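Local coordinates for protection of telomeres protein poz1 (Schizosaccharomyces pombe, PDB 5WE0) that binds telomeric DNA and negatively regulates telomerase and telomere length, at residues Leu103-Met114 with Lys130-Tyr141. Numbering follows the deposited sequence.
Sequences LENIELERQNCM and KETLNNEALKLY
Arg110 reaches across to Asn134, its NH1 donating to OD1 over 2.7 Å while the guanidinium and amide planes stand 48° apart. The same guanidinium lies with one face on the Ala137 methyl, Ala137 CB being 3.5 Å from Arg110 NE, and grips Glu107 side-on through NE and NH2. Gln111 NE2 joins NH2 on Glu107 OE2, both arriving from one face of the carboxylate, so three N-H bonds hold the Glu107 carboxylate in its rotation. With CG anti to the backbone N (chi1 172°) and a bend at chi2, Glu107 lays its CG over the centre of the Tyr141 ring, 3.8 Å from the centroid, and its carboxylate stacks 19° from the ring plane. Tyr219 and Gln226 add hydrogen bonds to Glu107 OE1 and Arg110 NH1. Packing stays tight at Met114, whose CE lies 3.6 Å from Lys130 CG and also touches Leu133 CB. The margins are looser: one water links Tyr141 OH to Glu104 OE2, another Asn134 OD1 to the Gln111 carbonyl. Segments 103-114 and 130-141, their axes 11.0 Å apart at closest approach, form an antiparallel helix pair, with helix 209-230 packed against both, within an all-helical fold.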
ATOM      1  N   LEU A 103      -3.317  -1.720   2.011  1.00 26.49           N
ATOM      2  CA  LEU A 103      -4.001  -1.488   0.747  1.00 25.81           C
ATOM      3  C   LEU A 103      -5.368  -2.159   0.751  1.00 27.84           C
ATOM      4  O   LEU A 103      -6.361  -1.610   0.253  1.00 25.56           O
ATOM      5  CB  LEU A 103      -3.160  -2.020  -0.399  1.00 22.81           C
ATOM      6  CG  LEU A 103      -3.588  -1.524  -1.766  1.00 29.76           C
ATOM      7  CD1 LEU A 103      -3.395  -0.012  -1.871  1.00 27.35           C
ATOM      8  CD2 LEU A 103      -2.795  -2.276  -2.842  1.00 32.16           C
ATOM      9  N   GLU A 104      -5.432  -3.345   1.321  1.00 26.24           N
ATOM     10  CA  GLU A 104      -6.699  -4.051   1.427  1.00 31.19           C
ATOM     11  C   GLU A 104      -7.678  -3.332   2.357  1.00 31.19           C
ATOM     12  O   GLU A 104      -8.878  -3.285   2.063  1.00 32.50           O
ATOM     13  CB  GLU A 104      -6.419  -5.480   1.881  1.00 30.00           C
ATOM     14  CG  GLU A 104      -7.610  -6.375   1.979  1.00 35.26           C
ATOM     15  CD  GLU A 104      -7.174  -7.788   2.284  1.00 42.93           C
ATOM     16  OE1 GLU A 104      -6.776  -8.036   3.444  1.00 47.33           O
ATOM     17  OE2 GLU A 104      -7.233  -8.642   1.366  1.00 47.21           O
ATOM     18  N   ASN A 105      -7.198  -2.763   3.479  1.00 29.69           N
ATOM     19  CA  ASN A 105      -8.085  -1.962   4.330  1.00 27.63           C
ATOM     20  C   ASN A 105      -8.656  -0.785   3.551  1.00 29.28           C
ATOM     21  O   ASN A 105      -9.853  -0.502   3.636  1.00 32.05           O
ATOM     22  CB  ASN A 105      -7.353  -1.435   5.566  1.00 32.20           C
ATOM     23  CG  ASN A 105      -6.860  -2.542   6.500  1.00 39.60           C
ATOM     24  OD1 ASN A 105      -7.289  -3.693   6.415  1.00 40.76           O
ATOM     25  ND2 ASN A 105      -5.910  -2.190   7.377  1.00 43.04           N
ATOM     26  N   ILE A 106      -7.817  -0.106   2.755  1.00 28.64           N
ATOM     27  CA  ILE A 106      -8.296   1.006   1.935  1.00 28.16           C
ATOM     28  C   ILE A 106      -9.400   0.534   1.006  1.00 28.12           C
ATOM     29  O   ILE A 106     -10.471   1.147   0.915  1.00 25.18           O
ATOM     30  CB  ILE A 106      -7.138   1.629   1.135  1.00 27.20           C
ATOM     31  CG1 ILE A 106      -6.118   2.283   2.058  1.00 26.37           C
ATOM     32  CG2 ILE A 106      -7.666   2.626   0.138  1.00 24.01           C
ATOM     33  CD1 ILE A 106      -4.771   2.577   1.347  1.00 23.85           C
ATOM     34  N   GLU A 107      -9.152  -0.573   0.302  1.00 27.54           N
ATOM     35  CA  GLU A 107     -10.123  -1.055  -0.666  1.00 28.26           C
ATOM     36  C   GLU A 107     -11.414  -1.461   0.034  1.00 29.51           C
ATOM     37  O   GLU A 107     -12.518  -1.244  -0.488  1.00 25.19           O
ATOM     38  CB  GLU A 107      -9.538  -2.233  -1.461  1.00 26.87           C
ATOM     39  CG  GLU A 107     -10.525  -2.977  -2.383  1.00 25.88           C
ATOM     40  CD  GLU A 107     -11.150  -2.107  -3.476  1.00 32.08           C
ATOM     41  OE1 GLU A 107     -10.736  -0.937  -3.663  1.00 31.14           O
ATOM     42  OE2 GLU A 107     -12.061  -2.602  -4.182  1.00 34.98           O
ATOM     43  N   LEU A 108     -11.280  -2.058   1.214  1.00 28.04           N
ATOM     44  CA  LEU A 108     -12.441  -2.482   1.986  1.00 31.37           C
ATOM     45  C   LEU A 108     -13.306  -1.269   2.303  1.00 31.86           C
ATOM     46  O   LEU A 108     -14.522  -1.290   2.112  1.00 30.16           O
ATOM     47  CB  LEU A 108     -12.006  -3.174   3.278  1.00 35.89           C
ATOM     48  CG  LEU A 108     -11.912  -4.701   3.231  1.00 46.56           C
ATOM     49  CD1 LEU A 108     -11.637  -5.266   4.617  1.00 49.17           C
ATOM     50  CD2 LEU A 108     -13.181  -5.299   2.645  1.00 47.10           C
ATOM     51  N   GLU A 109     -12.663  -0.214   2.789  1.00 29.62           N
ATOM     52  CA  GLU A 109     -13.353   1.033   3.124  1.00 32.37           C
ATOM     53  C   GLU A 109     -13.937   1.718   1.888  1.00 34.42           C
ATOM     54  O   GLU A 109     -15.034   2.291   1.949  1.00 31.34           O
ATOM     55  CB  GLU A 109     -12.393   1.975   3.846  1.00 35.64           C
ATOM     56  CG  GLU A 109     -13.033   3.251   4.381  1.00 43.30           C
ATOM     57  CD  GLU A 109     -12.671   3.517   5.831  1.00 54.73           C
ATOM     58  OE1 GLU A 109     -12.268   2.559   6.539  1.00 52.28           O
ATOM     59  OE2 GLU A 109     -12.762   4.696   6.249  1.00 56.73           O
ATOM     60  N   ARG A 110     -13.198   1.735   0.771  1.00 31.54           N
ATOM     61  CA  ARG A 110     -13.768   2.292  -0.455  1.00 29.21           C
ATOM     62  C   ARG A 110     -15.035   1.536  -0.849  1.00 33.02           C
ATOM     63  O   ARG A 110     -16.047   2.147  -1.220  1.00 30.66           O
ATOM     64  CB  ARG A 110     -12.761   2.236  -1.591  1.00 23.17           C
ATOM     65  CG  ARG A 110     -13.218   2.920  -2.848  1.00 26.31           C
ATOM     66  CD  ARG A 110     -12.450   2.400  -4.041  1.00 27.74           C
ATOM     67  NE  ARG A 110     -12.711   0.973  -4.222  1.00 31.19           N
ATOM     68  CZ  ARG A 110     -13.833   0.477  -4.750  1.00 31.03           C
ATOM     69  NH1 ARG A 110     -14.801   1.288  -5.153  1.00 25.38           N
ATOM     70  NH2 ARG A 110     -13.992  -0.837  -4.864  1.00 28.77           N
ATOM     71  N   GLN A 111     -14.995   0.202  -0.783  1.00 31.88           N
ATOM     72  CA  GLN A 111     -16.163  -0.594  -1.145  1.00 34.75           C
ATOM     73  C   GLN A 111     -17.373  -0.244  -0.280  1.00 38.54           C
ATOM     74  O   GLN A 111     -18.488  -0.130  -0.795  1.00 35.66           O
ATOM     75  CB  GLN A 111     -15.850  -2.074  -1.065  1.00 27.88           C
ATOM     76  CG  GLN A 111     -15.059  -2.568  -2.256  1.00 33.08           C
ATOM     77  CD  GLN A 111     -14.841  -4.072  -2.228  1.00 33.63           C
ATOM     78  OE1 GLN A 111     -15.580  -4.807  -1.566  1.00 36.54           O
ATOM     79  NE2 GLN A 111     -13.815  -4.533  -2.927  1.00 34.25           N
ATOM     80  N   ASN A 112     -17.188  -0.125   1.042  1.00 38.27           N
ATOM     81  CA  ASN A 112     -18.310   0.275   1.895  1.00 43.30           C
ATOM     82  C   ASN A 112     -18.854   1.642   1.520  1.00 43.67           C
ATOM     83  O   ASN A 112     -20.071   1.833   1.469  1.00 43.26           O
ATOM     84  CB  ASN A 112     -17.933   0.268   3.369  1.00 44.13           C
ATOM     85  CG  ASN A 112     -18.114  -1.081   3.997  1.00 56.27           C
ATOM     86  OD1 ASN A 112     -17.854  -2.114   3.378  1.00 58.93           O
ATOM     87  ND2 ASN A 112     -18.648  -1.087   5.219  1.00 69.20           N
ATOM     88  N   CYS A 113     -17.975   2.609   1.261  1.00 40.89           N
ATOM     89  CA  CYS A 113     -18.456   3.908   0.814  1.00 44.14           C
ATOM     90  C   CYS A 113     -19.387   3.786  -0.387  1.00 45.22           C
ATOM     91  O   CYS A 113     -20.424   4.452  -0.440  1.00 45.97           O
ATOM     92  CB  CYS A 113     -17.275   4.821   0.483  1.00 41.11           C
ATOM     93  SG  CYS A 113     -17.776   6.454  -0.079  1.00 58.54           S
ATOM     94  N   MET A 114     -19.027   2.968  -1.374  1.00 42.66           N
ATOM     95  CA  MET A 114     -19.858   2.912  -2.570  1.00 44.03           C
ATOM     96  C   MET A 114     -21.219   2.283  -2.282  1.00 42.22           C
ATOM     97  O   MET A 114     -22.216   2.639  -2.925  1.00 42.06           O
ATOM     98  CB  MET A 114     -19.119   2.174  -3.683  1.00 36.25           C
ATOM     99  CG  MET A 114     -17.988   3.030  -4.244  1.00 33.77           C
ATOM    100  SD  MET A 114     -18.427   4.693  -4.809  1.00 46.26           S
ATOM    101  CE  MET A 114     -18.328   4.486  -6.606  1.00 36.16           C
ATOM    102  N   LYS A 130     -21.554   5.820  -9.985  1.00 33.42           N
ATOM    103  CA  LYS A 130     -21.036   4.863  -9.008  1.00 32.41           C
ATOM    104  C   LYS A 130     -20.550   3.577  -9.679  1.00 33.03           C
ATOM    105  O   LYS A 130     -19.485   3.051  -9.333  1.00 29.21           O
ATOM    106  CB  LYS A 130     -22.113   4.534  -7.979  1.00 31.64           C
ATOM    107  CG  LYS A 130     -21.872   5.048  -6.576  1.00 38.49           C
ATOM    108  CD  LYS A 130     -22.863   4.426  -5.593  1.00 39.41           C
ATOM    109  CE  LYS A 130     -23.074   5.299  -4.355  1.00 42.54           C
ATOM    110  NZ  LYS A 130     -24.333   4.937  -3.611  1.00 54.04           N
ATOM    111  N   GLU A 131     -21.309   3.059 -10.648  1.00 33.09           N
ATOM    112  CA  GLU A 131     -20.962   1.769 -11.229  1.00 31.76           C
ATOM    113  C   GLU A 131     -19.650   1.848 -12.003  1.00 30.21           C
ATOM    114  O   GLU A 131     -18.852   0.909 -11.971  1.00 24.32           O
ATOM    115  CB  GLU A 131     -22.103   1.261 -12.116  1.00 28.34           C
ATOM    116  CG  GLU A 131     -22.374   2.101 -13.369  1.00 31.93           C
ATOM    117  CD  GLU A 131     -23.459   3.173 -13.168  1.00 40.52           C
ATOM    118  OE1 GLU A 131     -23.643   3.663 -12.012  1.00 34.62           O
ATOM    119  OE2 GLU A 131     -24.125   3.515 -14.181  1.00 40.71           O
ATOM    120  N   THR A 132     -19.411   2.970 -12.679  1.00 31.48           N
ATOM    121  CA  THR A 132     -18.184   3.171 -13.437  1.00 30.23           C
ATOM    122  C   THR A 132     -16.982   3.310 -12.521  1.00 31.69           C
ATOM    123  O   THR A 132     -15.948   2.663 -12.732  1.00 32.84           O
ATOM    124  CB  THR A 132     -18.315   4.431 -14.300  1.00 35.74           C
ATOM    125  OG1 THR A 132     -19.352   4.235 -15.257  1.00 40.94           O
ATOM    126  CG2 THR A 132     -16.994   4.754 -15.000  1.00 46.98           C
ATOM    127  N   LEU A 133     -17.116   4.146 -11.491  1.00 27.84           N
ATOM    128  CA  LEU A 133     -16.029   4.407 -10.560  1.00 29.50           C
ATOM    129  C   LEU A 133     -15.660   3.172  -9.761  1.00 31.33           C
ATOM    130  O   LEU A 133     -14.472   2.899  -9.548  1.00 30.33           O
ATOM    131  CB  LEU A 133     -16.422   5.544  -9.619  1.00 33.89           C
ATOM    132  CG  LEU A 133     -16.086   6.954 -10.096  1.00 38.68           C
ATOM    133  CD1 LEU A 133     -14.580   6.998 -10.244  1.00 41.07           C
ATOM    134  CD2 LEU A 133     -16.738   7.289 -11.420  1.00 44.53           C
ATOM    135  N   ASN A 134     -16.660   2.409  -9.317  1.00 28.51           N
ATOM    136  CA  ASN A 134     -16.363   1.201  -8.553  1.00 30.36           C
ATOM    137  C   ASN A 134     -15.594   0.208  -9.423  1.00 27.46           C
ATOM    138  O   ASN A 134     -14.614  -0.392  -8.980  1.00 26.29           O
ATOM    139  CB  ASN A 134     -17.662   0.608  -8.013  1.00 23.90           C
ATOM    140  CG  ASN A 134     -17.434  -0.453  -6.957  1.00 28.26           C
ATOM    141  OD1 ASN A 134     -17.023  -0.153  -5.825  1.00 25.08           O
ATOM    142  ND2 ASN A 134     -17.725  -1.697  -7.305  1.00 23.00           N
ATOM    143  N   ASN A 135     -16.026   0.044 -10.671  1.00 24.87           N
ATOM    144  CA  ASN A 135     -15.386  -0.873 -11.609  1.00 29.56           C
ATOM    145  C   ASN A 135     -13.950  -0.452 -11.928  1.00 28.08           C
ATOM    146  O   ASN A 135     -13.052  -1.296 -12.039  1.00 30.32           O
ATOM    147  CB  ASN A 135     -16.240  -0.935 -12.879  1.00 27.21           C
ATOM    148  CG  ASN A 135     -15.687  -1.872 -13.919  1.00 31.64           C
ATOM    149  OD1 ASN A 135     -15.583  -3.085 -13.701  1.00 33.04           O
ATOM    150  ND2 ASN A 135     -15.344  -1.316 -15.074  1.00 31.30           N
ATOM    151  N   GLU A 136     -13.718   0.848 -12.095  1.00 30.64           N
ATOM    152  CA  GLU A 136     -12.371   1.333 -12.373  1.00 34.08           C
ATOM    153  C   GLU A 136     -11.445   1.074 -11.190  1.00 28.86           C
ATOM    154  O   GLU A 136     -10.337   0.560 -11.359  1.00 27.31           O
ATOM    155  CB  GLU A 136     -12.409   2.818 -12.717  1.00 32.65           C
ATOM    156  CG  GLU A 136     -12.578   3.112 -14.180  1.00 39.40           C
ATOM    157  CD  GLU A 136     -12.698   4.601 -14.428  1.00 48.73           C
ATOM    158  OE1 GLU A 136     -11.825   5.341 -13.954  1.00 51.20           O
ATOM    159  OE2 GLU A 136     -13.646   5.044 -15.106  1.00 62.39           O
ATOM    160  N   ALA A 137     -11.894   1.418  -9.981  1.00 28.55           N
ATOM    161  CA  ALA A 137     -11.090   1.175  -8.789  1.00 25.26           C
ATOM    162  C   ALA A 137     -10.792  -0.306  -8.617  1.00 28.06           C
ATOM    163  O   ALA A 137      -9.661  -0.681  -8.288  1.00 27.71           O
ATOM    164  CB  ALA A 137     -11.796   1.738  -7.555  1.00 25.23           C
ATOM    165  N   LEU A 138     -11.788  -1.167  -8.843  1.00 28.85           N
ATOM    166  CA  LEU A 138     -11.567  -2.602  -8.672  1.00 29.35           C
ATOM    167  C   LEU A 138     -10.529  -3.121  -9.644  1.00 25.23           C
ATOM    168  O   LEU A 138      -9.706  -3.965  -9.280  1.00 23.65           O
ATOM    169  CB  LEU A 138     -12.870  -3.381  -8.872  1.00 30.29           C
ATOM    170  CG  LEU A 138     -13.913  -3.387  -7.774  1.00 27.53           C
ATOM    171  CD1 LEU A 138     -15.220  -3.970  -8.350  1.00 30.68           C
ATOM    172  CD2 LEU A 138     -13.408  -4.208  -6.595  1.00 25.70           C
ATOM    173  N   LYS A 139     -10.552  -2.630 -10.888  1.00 26.59           N
ATOM    174  CA  LYS A 139      -9.594  -3.103 -11.887  1.00 29.44           C
ATOM    175  C   LYS A 139      -8.187  -2.624 -11.549  1.00 29.91           C
ATOM    176  O   LYS A 139      -7.228  -3.400 -11.594  1.00 26.79           O
ATOM    177  CB  LYS A 139     -10.013  -2.616 -13.274  1.00 32.18           C
ATOM    178  CG  LYS A 139     -11.067  -3.515 -13.915  1.00 39.94           C
ATOM    179  CD  LYS A 139     -11.939  -2.761 -14.911  1.00 38.65           C
ATOM    180  CE  LYS A 139     -11.161  -2.309 -16.113  1.00 41.96           C
ATOM    181  NZ  LYS A 139     -11.978  -1.497 -17.055  1.00 47.32           N
ATOM    182  N   LEU A 140      -8.057  -1.342 -11.193  1.00 29.58           N
ATOM    183  CA  LEU A 140      -6.773  -0.801 -10.768  1.00 28.37           C
ATOM    184  C   LEU A 140      -6.264  -1.500  -9.516  1.00 28.10           C
ATOM    185  O   LEU A 140      -5.068  -1.797  -9.411  1.00 26.85           O
ATOM    186  CB  LEU A 140      -6.895   0.712 -10.529  1.00 25.53           C
ATOM    187  CG  LEU A 140      -7.169   1.536 -11.788  1.00 29.82           C
ATOM    188  CD1 LEU A 140      -7.654   2.954 -11.450  1.00 29.48           C
ATOM    189  CD2 LEU A 140      -5.902   1.579 -12.654  1.00 25.34           C
ATOM    190  N   TYR A 141      -7.150  -1.751  -8.546  1.00 23.71           N
ATOM    191  CA  TYR A 141      -6.727  -2.392  -7.303  1.00 22.73           C
ATOM    192  C   TYR A 141      -6.122  -3.753  -7.578  1.00 28.58           C
ATOM    193  O   TYR A 141      -5.071  -4.121  -7.028  1.00 25.70           O
ATOM    194  CB  TYR A 141      -7.903  -2.544  -6.353  1.00 24.86           C
ATOM    195  CG  TYR A 141      -7.593  -3.382  -5.141  1.00 26.96           C
ATOM    196  CD1 TYR A 141      -6.947  -2.818  -4.054  1.00 22.93           C
ATOM    197  CD2 TYR A 141      -7.979  -4.729  -5.057  1.00 24.85           C
ATOM    198  CE1 TYR A 141      -6.652  -3.549  -2.931  1.00 23.20           C
ATOM    199  CE2 TYR A 141      -7.694  -5.477  -3.905  1.00 24.77           C
ATOM    200  CZ  TYR A 141      -7.014  -4.862  -2.848  1.00 27.34           C
ATOM    201  OH  TYR A 141      -6.681  -5.534  -1.684  1.00 28.37           O
TER
HETATM  202  O   HOH W   1      -7.373  -8.095  -1.335  1.00 35.30           O
HETATM  203  O   HOH W   2     -18.732  -1.094  -3.575  1.00 29.70           O